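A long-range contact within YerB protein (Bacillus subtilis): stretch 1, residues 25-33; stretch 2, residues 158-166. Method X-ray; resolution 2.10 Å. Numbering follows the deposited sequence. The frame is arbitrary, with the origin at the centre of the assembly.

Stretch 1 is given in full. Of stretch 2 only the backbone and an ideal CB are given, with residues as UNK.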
ATOM      1  N   GLN A  25      23.407   3.659  -6.906  1.00 60.80           N
ATOM      2  CA  GLN A  25      23.087   3.765  -8.326  1.00 61.27           C
ATOM      3  C   GLN A  25      22.188   2.649  -8.864  1.00 60.91           C
ATOM      4  O   GLN A  25      21.242   2.912  -9.608  1.00 59.84           O
ATOM      5  CB  GLN A  25      24.382   3.801  -9.140  1.00 63.39           C
ATOM      6  CG  GLN A  25      24.364   4.753 -10.330  1.00 65.72           C
ATOM      7  CD  GLN A  25      23.172   4.534 -11.241  1.00 67.92           C
ATOM      8  OE1 GLN A  25      22.841   3.398 -11.590  1.00 69.13           O
ATOM      9  NE2 GLN A  25      22.526   5.625 -11.644  1.00 68.97           N
ATOM     10  N   LYS A  26      22.480   1.409  -8.485  1.00 59.76           N
ATOM     11  CA  LYS A  26      21.711   0.267  -8.972  1.00 58.89           C
ATOM     12  C   LYS A  26      20.217   0.284  -8.635  1.00 57.24           C
ATOM     13  O   LYS A  26      19.403  -0.188  -9.425  1.00 56.34           O
ATOM     14  CB  LYS A  26      22.341  -1.050  -8.483  1.00 59.80           C
ATOM     15  CG  LYS A  26      21.971  -1.467  -7.070  1.00 60.36           C
ATOM     16  CD  LYS A  26      22.548  -0.531  -6.032  1.00 61.61           C
ATOM     17  CE  LYS A  26      22.084  -0.936  -4.648  1.00 61.79           C
ATOM     18  NZ  LYS A  26      20.599  -0.881  -4.544  1.00 61.78           N
ATOM     19  N   VAL A  27      19.856   0.824  -7.475  1.00 55.11           N
ATOM     20  CA  VAL A  27      18.454   0.870  -7.083  1.00 54.87           C
ATOM     21  C   VAL A  27      17.694   1.811  -8.004  1.00 53.68           C
ATOM     22  O   VAL A  27      16.506   1.630  -8.252  1.00 53.39           O
ATOM     23  CB  VAL A  27      18.282   1.354  -5.628  1.00 55.63           C
ATOM     24  CG1 VAL A  27      18.663   2.808  -5.515  1.00 57.55           C
ATOM     25  CG2 VAL A  27      16.850   1.144  -5.174  1.00 55.95           C
ATOM     26  N   THR A  28      18.403   2.811  -8.514  1.00 53.08           N
ATOM     27  CA  THR A  28      17.842   3.806  -9.420  1.00 51.49           C
ATOM     28  C   THR A  28      17.147   3.185 -10.624  1.00 49.70           C
ATOM     29  O   THR A  28      16.306   3.821 -11.264  1.00 51.21           O
ATOM     30  CB  THR A  28      18.956   4.767  -9.909  1.00 51.66           C
ATOM     31  OG1 THR A  28      19.252   5.708  -8.869  1.00 52.48           O
ATOM     32  CG2 THR A  28      18.539   5.502 -11.171  1.00 51.97           C
ATOM     33  N   GLU A  29      17.493   1.944 -10.939  1.00 46.78           N
ATOM     34  CA  GLU A  29      16.876   1.284 -12.074  1.00 43.94           C
ATOM     35  C   GLU A  29      16.008   0.102 -11.688  1.00 40.25           C
ATOM     36  O   GLU A  29      15.422  -0.543 -12.548  1.00 38.64           O
ATOM     37  CB  GLU A  29      17.951   0.848 -13.060  1.00 46.33           C
ATOM     38  CG  GLU A  29      18.576   2.007 -13.800  1.00 50.84           C
ATOM     39  CD  GLU A  29      19.870   1.620 -14.481  1.00 53.40           C
ATOM     40  OE1 GLU A  29      20.905   1.520 -13.785  1.00 53.41           O
ATOM     41  OE2 GLU A  29      19.847   1.400 -15.710  1.00 55.22           O
ATOM     42  N   ARG A  30      15.918  -0.181 -10.393  1.00 37.57           N
ATOM     43  CA  ARG A  30      15.104  -1.295  -9.935  1.00 36.75           C
ATOM     44  C   ARG A  30      13.617  -0.980 -10.088  1.00 35.79           C
ATOM     45  O   ARG A  30      13.093  -0.056  -9.462  1.00 36.60           O
ATOM     46  CB  ARG A  30      15.417  -1.629  -8.482  1.00 36.66           C
ATOM     47  CG  ARG A  30      14.811  -2.939  -8.034  1.00 37.48           C
ATOM     48  CD  ARG A  30      15.536  -3.469  -6.808  1.00 38.18           C
ATOM     49  NE  ARG A  30      15.518  -2.491  -5.732  1.00 38.26           N
ATOM     50  CZ  ARG A  30      16.268  -2.574  -4.643  1.00 39.56           C
ATOM     51  NH1 ARG A  30      17.101  -3.598  -4.484  1.00 40.49           N
ATOM     52  NH2 ARG A  30      16.193  -1.627  -3.717  1.00 37.89           N
ATOM     53  N   ARG A  31      12.951  -1.744 -10.945  1.00 33.53           N
ATOM     54  CA  ARG A  31      11.530  -1.559 -11.195  1.00 32.12           C
ATOM     55  C   ARG A  31      10.702  -1.809  -9.937  1.00 31.12           C
ATOM     56  O   ARG A  31      10.961  -2.748  -9.188  1.00 29.88           O
ATOM     57  CB  ARG A  31      11.073  -2.513 -12.295  1.00 30.50           C
ATOM     58  CG  ARG A  31       9.646  -2.310 -12.711  1.00 30.25           C
ATOM     59  CD  ARG A  31       9.292  -3.188 -13.874  1.00 31.07           C
ATOM     60  NE  ARG A  31       7.917  -2.968 -14.310  1.00 32.50           N
ATOM     61  CZ  ARG A  31       7.310  -3.688 -15.241  1.00 34.36           C
ATOM     62  NH1 ARG A  31       7.961  -4.676 -15.831  1.00 31.10           N
ATOM     63  NH2 ARG A  31       6.057  -3.418 -15.582  1.00 33.68           N
ATOM     64  N   PRO A  32       9.691  -0.959  -9.689  1.00 31.44           N
ATOM     65  CA  PRO A  32       8.837  -1.123  -8.512  1.00 30.35           C
ATOM     66  C   PRO A  32       8.082  -2.451  -8.547  1.00 28.94           C
ATOM     67  O   PRO A  32       7.694  -2.931  -9.618  1.00 28.44           O
ATOM     68  CB  PRO A  32       7.880   0.070  -8.611  1.00 30.09           C
ATOM     69  CG  PRO A  32       8.706   1.110  -9.301  1.00 31.76           C
ATOM     70  CD  PRO A  32       9.371   0.297 -10.392  1.00 30.44           C
ATOM     71  N   VAL A  33       7.898  -3.041  -7.368  1.00 27.88           N
ATOM     72  CA  VAL A  33       7.149  -4.285  -7.209  1.00 27.26           C
ATOM     73  C   VAL A  33       6.008  -3.957  -6.237  1.00 26.74           C
ATOM     74  O   VAL A  33       6.249  -3.559  -5.097  1.00 27.14           O
ATOM     75  CB  VAL A  33       8.045  -5.422  -6.625  1.00 26.25           C
ATOM     76  CG1 VAL A  33       7.215  -6.681  -6.374  1.00 25.40           C
ATOM     77  CG2 VAL A  33       9.174  -5.755  -7.610  1.00 27.71           C
ATOM     78  N   UNK A 158       9.271 -12.826 -19.117  1.00 45.15           N
ATOM     79  CA  UNK A 158       9.973 -11.805 -19.870  1.00 46.24           C
ATOM     80  C   UNK A 158       9.625 -10.401 -19.411  1.00 46.06           C
ATOM     81  O   UNK A 158       9.540  -9.471 -20.223  1.00 45.23           O
ATOM     82  CB  UNK A 158       9.664 -11.952 -21.361  1.00 46.24           C
ATOM     83  N   UNK A 159       9.407 -10.252 -18.107  1.00 45.51           N
ATOM     84  CA  UNK A 159       9.081  -8.957 -17.528  1.00 43.53           C
ATOM     85  C   UNK A 159      10.379  -8.224 -17.259  1.00 42.42           C
ATOM     86  O   UNK A 159      11.335  -8.811 -16.743  1.00 41.32           O
ATOM     87  CB  UNK A 159       8.254  -9.104 -16.249  1.00 43.53           C
ATOM     88  N   UNK A 160      10.419  -6.948 -17.618  1.00 41.14           N
ATOM     89  CA  UNK A 160      11.603  -6.139 -17.373  1.00 41.29           C
ATOM     90  C   UNK A 160      11.708  -5.893 -15.869  1.00 40.67           C
ATOM     91  O   UNK A 160      10.716  -5.578 -15.211  1.00 40.74           O
ATOM     92  CB  UNK A 160      11.546  -4.821 -18.149  1.00 41.29           C
ATOM     93  N   UNK A 161      12.910  -6.053 -15.330  1.00 40.08           N
ATOM     94  CA  UNK A 161      13.147  -5.865 -13.904  1.00 40.24           C
ATOM     95  C   UNK A 161      13.790  -4.523 -13.618  1.00 39.91           C
ATOM     96  O   UNK A 161      13.867  -4.093 -12.475  1.00 39.19           O
ATOM     97  CB  UNK A 161      14.027  -6.991 -13.358  1.00 40.24           C
ATOM     98  N   UNK A 162      14.262  -3.865 -14.665  1.00 40.85           N
ATOM     99  CA  UNK A 162      14.899  -2.573 -14.501  1.00 42.52           C
ATOM    100  C   UNK A 162      14.227  -1.517 -15.328  1.00 40.74           C
ATOM    101  O   UNK A 162      13.934  -1.722 -16.492  1.00 42.14           O
ATOM    102  CB  UNK A 162      16.382  -2.655 -14.867  1.00 42.52           C
ATOM    103  N   UNK A 163      13.965  -0.385 -14.695  1.00 42.66           N
ATOM    104  CA  UNK A 163      13.361   0.761 -15.351  1.00 43.23           C
ATOM    105  C   UNK A 163      13.428   1.902 -14.358  1.00 43.15           C
ATOM    106  O   UNK A 163      13.526   1.681 -13.152  1.00 43.17           O
ATOM    107  CB  UNK A 163      11.926   0.480 -15.801  1.00 43.23           C
ATOM    108  N   UNK A 164      13.410   3.122 -14.868  1.00 43.74           N
ATOM    109  CA  UNK A 164      13.453   4.281 -14.001  1.00 45.99           C
ATOM    110  C   UNK A 164      12.021   4.762 -13.829  1.00 44.53           C
ATOM    111  O   UNK A 164      11.245   4.767 -14.786  1.00 45.37           O
ATOM    112  CB  UNK A 164      14.356   5.379 -14.566  1.00 45.99           C
ATOM    113  N   UNK A 165      11.666   5.147 -12.611  1.00 42.26           N
ATOM    114  CA  UNK A 165      10.320   5.626 -12.354  1.00 40.75           C
ATOM    115  C   UNK A 165      10.383   7.088 -11.912  1.00 39.21           C
ATOM    116  O   UNK A 165      11.310   7.494 -11.199  1.00 36.65           O
ATOM    117  CB  UNK A 165       9.627   4.764 -11.297  1.00 40.75           C
ATOM    118  N   UNK A 166       9.422   7.890 -12.370  1.00 38.90           N
ATOM    119  CA  UNK A 166       9.398   9.302 -12.006  1.00 38.67           C
ATOM    120  C   UNK A 166       9.187   9.407 -10.499  1.00 36.97           C
ATOM    121  O   UNK A 166       8.214   8.872  -9.954  1.00 36.74           O
ATOM    122  CB  UNK A 166       8.306  10.054 -12.769  1.00 38.67           C
TER

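Position 158 has positive phi (66°), and nothing of stretch 1 lies within 5.5 Å of its ideal CB. The backbone alone favours glycine, and the residue is G158, the first after a helix to leave helical angles.

At position 159 CA-to-CB points toward stretch 1, but the ideal CB is still 4.5 Å from R31 NH1, so many side chains would fit. It is Y159, whose ring leads away from the contact.

Position 160 presents its carbonyl to an arginine. R31 NH1 donates to the backbone O of position 160 at 3.0 Å and 170°, near the guanidinium plane. Because the main chain serves as acceptor, the side chain, pointing sideways, is little constrained; an acidic or neutral polar group would seem the natural choice beside an arginine. The residue is K160, and its NZ comes within 3.4 Å of R31 NH1, a pairing of like charges without a hydrogen bond.

Position 161 points its CB away, so its side chain is free of stretch 1 and its carbonyl does the work: R31 N donates to the O of 161 at 2.9 Å. A water bridges the same O (3.1 Å from the water O) and R31 O (3.0 Å from the water O). Many types would suit; L161 is found.

Position 162 is bridged to R30 as a single beta bridge. Its CB points sideways along E29, where a long side chain with an aliphatic stem, perhaps ending in a positive charge, would suit. K162 lays its stem there, CD 4.1 Å from E29 CB, while K162 NZ lies 3.8 Å from K26 O.

Position 163 donates its backbone N to E29 O at 2.6 Å, though that oxygen is less surely placed. The CB points sideways, 4.7 Å from R31 CB, so a medium or long side chain could run along the arginine, polar or acidic to meet its guanidinium. Q163 does so, its end coming nearer and its amide lying over one guanidinium face; the amide's orientation is uncertain.

Position 164 has CB 4.1 Å from T28 O, beside the E29 side chain. A flexible polar or basic residue would be expected. E164 instead packs its stem, CG 4.2 Å from E29 CG.

Position 165 points toward P32, its CB 4.3 Å from P32 CG; a small apolar or branched side chain fits. T165 supplies a methyl, CG2 3.4 Å from P32 CG.

Position 166, out of reach, is unrestricted by stretch 1: N166.

Stretch 2, residues 158-166: GYKLKQETN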
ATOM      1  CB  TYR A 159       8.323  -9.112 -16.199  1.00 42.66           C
ATOM      2  CG  TYR A 159       6.922  -9.678 -16.310  1.00 42.48           C
ATOM      3  CD1 TYR A 159       6.157  -9.475 -17.456  1.00 42.31           C
ATOM      4  CD2 TYR A 159       6.335 -10.360 -15.241  1.00 41.82           C
ATOM      5  CE1 TYR A 159       4.848  -9.929 -17.537  1.00 41.87           C
ATOM      6  CE2 TYR A 159       5.016 -10.819 -15.312  1.00 42.60           C
ATOM      7  CZ  TYR A 159       4.278 -10.597 -16.467  1.00 43.02           C
ATOM      8  OH  TYR A 159       2.963 -11.022 -16.560  1.00 42.63           O
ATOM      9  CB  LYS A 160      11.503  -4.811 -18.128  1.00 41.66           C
ATOM     10  CG  LYS A 160      10.087  -4.312 -18.307  1.00 44.11           C
ATOM     11  CD  LYS A 160       9.594  -4.576 -19.719  1.00 45.36           C
ATOM     12  CE  LYS A 160       8.074  -4.687 -19.757  1.00 44.03           C
ATOM     13  NZ  LYS A 160       7.620  -5.907 -19.033  1.00 42.12           N
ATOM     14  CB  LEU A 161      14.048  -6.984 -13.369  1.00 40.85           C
ATOM     15  CG  LEU A 161      13.429  -8.379 -13.238  1.00 41.72           C
ATOM     16  CD1 LEU A 161      14.515  -9.418 -13.013  1.00 41.44           C
ATOM     17  CD2 LEU A 161      12.441  -8.373 -12.077  1.00 42.34           C
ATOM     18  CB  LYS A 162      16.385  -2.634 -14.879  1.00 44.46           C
ATOM     19  CG  LYS A 162      17.258  -3.283 -13.825  1.00 46.76           C
ATOM     20  CD  LYS A 162      18.731  -3.041 -14.100  1.00 48.22           C
ATOM     21  CE  LYS A 162      19.598  -3.746 -13.069  1.00 51.11           C
ATOM     22  NZ  LYS A 162      19.309  -3.300 -11.671  1.00 50.86           N
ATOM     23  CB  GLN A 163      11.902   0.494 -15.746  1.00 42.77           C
ATOM     24  CG  GLN A 163      10.938   0.334 -14.596  1.00 45.03           C
ATOM     25  CD  GLN A 163       9.486   0.450 -15.041  1.00 47.81           C
ATOM     26  OE1 GLN A 163       9.072  -0.166 -16.034  1.00 46.60           O
ATOM     27  NE2 GLN A 163       8.697   1.233 -14.296  1.00 46.73           N
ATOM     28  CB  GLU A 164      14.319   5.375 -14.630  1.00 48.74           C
ATOM     29  CG  GLU A 164      15.759   4.939 -14.866  1.00 54.72           C
ATOM     30  CD  GLU A 164      16.527   5.884 -15.778  1.00 57.94           C
ATOM     31  OE1 GLU A 164      16.699   7.068 -15.412  1.00 59.78           O
ATOM     32  OE2 GLU A 164      16.956   5.437 -16.864  1.00 58.62           O
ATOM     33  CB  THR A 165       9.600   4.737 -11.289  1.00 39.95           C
ATOM     34  OG1 THR A 165       9.446   5.456 -10.065  1.00 41.98           O
ATOM     35  CG2 THR A 165      10.404   3.469 -11.021  1.00 39.88           C
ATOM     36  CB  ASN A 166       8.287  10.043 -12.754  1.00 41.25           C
ATOM     37  CG  ASN A 166       8.459  11.556 -12.698  1.00 44.76           C
ATOM     38  OD1 ASN A 166       9.497  12.085 -13.107  1.00 48.61           O
ATOM     39  ND2 ASN A 166       7.450  12.260 -12.186  1.00 45.56           N
TER
HETATM   40  O   HOH W   1      12.790  -5.098  -9.787  1.00 32.23           O
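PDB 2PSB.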